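Long-range contact in uncharacterized protein (Acinetobacter baumannii, PDB 4PAR), which cleaves DNA containing 5-hydroxymethylcytosine, joining a VSR-like endonuclease domain to an SRA-like domain that probably recognises the modified base: residues Y177-I183 and E310-P316. The protein carries 3 engineered substitutions. Sequence-based numbering, arbitrary orientation.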
loop_
_atom_site.group_PDB
_atom_site.type_symbol
_atom_site.label_atom_id
_atom_site.label_comp_id
_atom_site.label_asym_id
_atom_site.label_seq_id
_atom_site.Cartn_x
_atom_site.Cartn_y
_atom_site.Cartn_z
ATOM N N TYR F 177 -4.012 35.331 7.510
ATOM C CA TYR F 177 -3.300 35.474 8.775
ATOM C C TYR F 177 -2.429 36.727 8.779
ATOM O O TYR F 177 -2.171 37.312 9.833
ATOM C CB TYR F 177 -2.454 34.233 9.065
ATOM C CG TYR F 177 -3.279 33.012 9.393
ATOM C CD1 TYR F 177 -3.980 32.924 10.589
ATOM C CD2 TYR F 177 -3.359 31.946 8.508
ATOM C CE1 TYR F 177 -4.739 31.807 10.892
ATOM C CE2 TYR F 177 -4.115 30.825 8.802
ATOM C CZ TYR F 177 -4.802 30.761 9.995
ATOM O OH TYR F 177 -5.557 29.649 10.291
ATOM N N ILE F 178 -1.971 37.132 7.598
ATOM C CA ILE F 178 -1.293 38.416 7.466
ATOM C C ILE F 178 -2.287 39.531 7.791
ATOM O O ILE F 178 -1.968 40.468 8.520
ATOM C CB ILE F 178 -0.708 38.618 6.054
ATOM C CG1 ILE F 178 0.408 37.605 5.789
ATOM C CG2 ILE F 178 -0.180 40.030 5.893
ATOM C CD1 ILE F 178 0.890 37.583 4.352
ATOM N N ASP F 179 -3.501 39.403 7.260
ATOM C CA ASP F 179 -4.579 40.357 7.520
ATOM C C ASP F 179 -5.000 40.375 8.987
ATOM O O ASP F 179 -5.319 41.427 9.537
ATOM C CB ASP F 179 -5.796 40.033 6.651
ATOM C CG ASP F 179 -5.524 40.218 5.173
ATOM O OD1 ASP F 179 -4.363 40.512 4.811
ATOM O OD2 ASP F 179 -6.471 40.054 4.375
ATOM N N LEU F 180 -5.020 39.202 9.609
ATOM C CA LEU F 180 -5.401 39.094 11.010
ATOM C C LEU F 180 -4.351 39.783 11.871
ATOM O O LEU F 180 -4.672 40.453 12.853
ATOM C CB LEU F 180 -5.563 37.627 11.417
ATOM C CG LEU F 180 -6.112 37.345 12.819
ATOM C CD1 LEU F 180 -7.469 38.009 13.012
ATOM C CD2 LEU F 180 -6.205 35.844 13.072
ATOM N N GLY F 181 -3.093 39.622 11.477
ATOM C CA GLY F 181 -1.991 40.251 12.175
ATOM C C GLY F 181 -1.216 39.301 13.064
ATOM O O GLY F 181 -0.072 39.580 13.417
ATOM N N ARG F 182 -1.821 38.176 13.426
ATOM C CA ARG F 182 -1.155 37.243 14.327
ATOM C C ARG F 182 -1.480 35.777 14.067
ATOM O O ARG F 182 -2.462 35.440 13.406
ATOM C CB ARG F 182 -1.498 37.577 15.779
ATOM C CG ARG F 182 -2.984 37.568 16.096
ATOM C CD ARG F 182 -3.204 37.744 17.588
ATOM N NE ARG F 182 -4.496 38.350 17.898
ATOM C CZ ARG F 182 -4.835 38.805 19.100
ATOM N NH1 ARG F 182 -3.975 38.725 20.107
ATOM N NH2 ARG F 182 -6.031 39.344 19.297
ATOM N N ILE F 183 -0.624 34.915 14.604
ATOM C CA ILE F 183 -0.810 33.476 14.565
ATOM C C ILE F 183 -0.745 32.940 15.987
ATOM O O ILE F 183 0.274 33.089 16.675
ATOM C CB ILE F 183 0.247 32.787 13.690
ATOM C CG1 ILE F 183 0.055 33.187 12.225
ATOM C CG2 ILE F 183 0.173 31.277 13.854
ATOM C CD1 ILE F 183 1.042 32.544 11.283
ATOM N N GLU F 310 1.709 33.476 20.794
ATOM C CA GLU F 310 1.241 34.244 19.641
ATOM C C GLU F 310 2.397 34.936 18.931
ATOM O O GLU F 310 3.315 35.440 19.580
ATOM C CB GLU F 310 0.204 35.285 20.078
ATOM C CG GLU F 310 -1.010 34.699 20.785
ATOM C CD GLU F 310 -1.980 35.761 21.259
ATOM O OE1 GLU F 310 -1.587 36.945 21.309
ATOM O OE2 GLU F 310 -3.136 35.411 21.580
ATOM N N VAL F 311 2.361 34.964 17.601
ATOM C CA VAL F 311 3.391 35.687 16.851
ATOM C C VAL F 311 2.792 36.587 15.770
ATOM O O VAL F 311 1.940 36.163 14.993
ATOM C CB VAL F 311 4.413 34.724 16.198
ATOM C CG1 VAL F 311 5.327 34.124 17.252
ATOM C CG2 VAL F 311 3.709 33.632 15.411
ATOM N N GLN F 312 3.243 37.837 15.728
ATOM C CA GLN F 312 2.753 38.787 14.737
ATOM C C GLN F 312 3.250 38.419 13.338
ATOM O O GLN F 312 4.321 37.836 13.187
ATOM C CB GLN F 312 3.174 40.214 15.108
ATOM C CG GLN F 312 4.645 40.370 15.473
ATOM C CD GLN F 312 4.986 41.773 15.953
ATOM O OE1 GLN F 312 4.105 42.619 16.111
ATOM N NE2 GLN F 312 6.271 42.025 16.184
ATOM N N THR F 313 2.455 38.742 12.320
ATOM C CA THR F 313 2.819 38.433 10.940
ATOM C C THR F 313 3.288 39.676 10.188
ATOM O O THR F 313 3.226 40.786 10.715
ATOM C CB THR F 313 1.637 37.808 10.183
ATOM O OG1 THR F 313 0.583 38.771 10.067
ATOM C CG2 THR F 313 1.117 36.592 10.929
ATOM N N TYR F 314 3.732 39.491 8.947
ATOM C CA TYR F 314 4.268 40.599 8.158
ATOM C C TYR F 314 4.020 40.426 6.657
ATOM O O TYR F 314 4.090 39.318 6.131
ATOM C CB TYR F 314 5.772 40.757 8.413
ATOM C CG TYR F 314 6.145 41.017 9.860
ATOM C CD1 TYR F 314 6.064 42.295 10.400
ATOM C CD2 TYR F 314 6.582 39.985 10.683
ATOM C CE1 TYR F 314 6.404 42.537 11.722
ATOM C CE2 TYR F 314 6.924 40.217 12.005
ATOM C CZ TYR F 314 6.834 41.494 12.519
ATOM O OH TYR F 314 7.175 41.727 13.832
ATOM N N SER F 315 3.745 41.533 5.974
ATOM C CA SER F 315 3.528 41.524 4.528
ATOM C C SER F 315 4.817 41.171 3.781
ATOM O O SER F 315 5.909 41.368 4.315
ATOM C CB SER F 315 3.000 42.886 4.065
ATOM O OG SER F 315 1.770 43.198 4.695
ATOM N N PRO F 316 4.693 40.641 2.547
ATOM C CA PRO F 316 5.850 40.322 1.698
ATOM C C PRO F 316 6.841 41.480 1.563
ATOM O O PRO F 316 6.433 42.641 1.521
ATOM C CB PRO F 316 5.206 39.998 0.350
ATOM C CG PRO F 316 3.887 39.421 0.719
ATOM C CD PRO F 316 3.430 40.190 1.934
#
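T313 sets its hydroxyl against the last turn of helix 174-180. T313 OG1 donates to Y177 O over 3.1 Å. The same carbonyl already accepts the helical bond from G181 N, so it has two donors, one from each face of its plane. The threonine torsion (chi1 65°) sets OG1 between its own backbone N and carbonyl carbon. It also leaves T313 CG2 3.8 Å from I183 CG1. The helix ends at L180, and G181, the first residue beyond it, has a positive phi. G181 O accepts from T313 N (2.9 Å), with the donor well above the carbonyl plane.

Strand 182-184 then pairs antiparallel with strand 302-312. I183 and V311 form a hydrogen-bonded pair: I183 N donates to V311 O (2.9 Å), and V311 N donates to I183 O (3.0 Å). Their side chains share one face, with I183 CB 4.0 Å from V311 CG2, and both also pack on F287 of strand 283-295. R182 and Q312, the non-hydrogen-bonded pair, occupy the opposite face. The extended R182 chain runs alongside E310. The edge of its guanidinium reaches the carboxylate in a salt bridge, R182 NH1 to E310 OE1 (3.2 Å), with a weak hydrogen bond and the two planes 76° apart.

Past the end of strand 302-312, S315 OG lies 3.9 Å from I178 CG2 of the helix. The contact joins a short helix and edge strand to the last strand of the SRA-like domain. Main-chain atoms and one buried hydroxyl supply its stronger bonds, while the ion pair, with R182 exposed and E310 partly so, probably adds little.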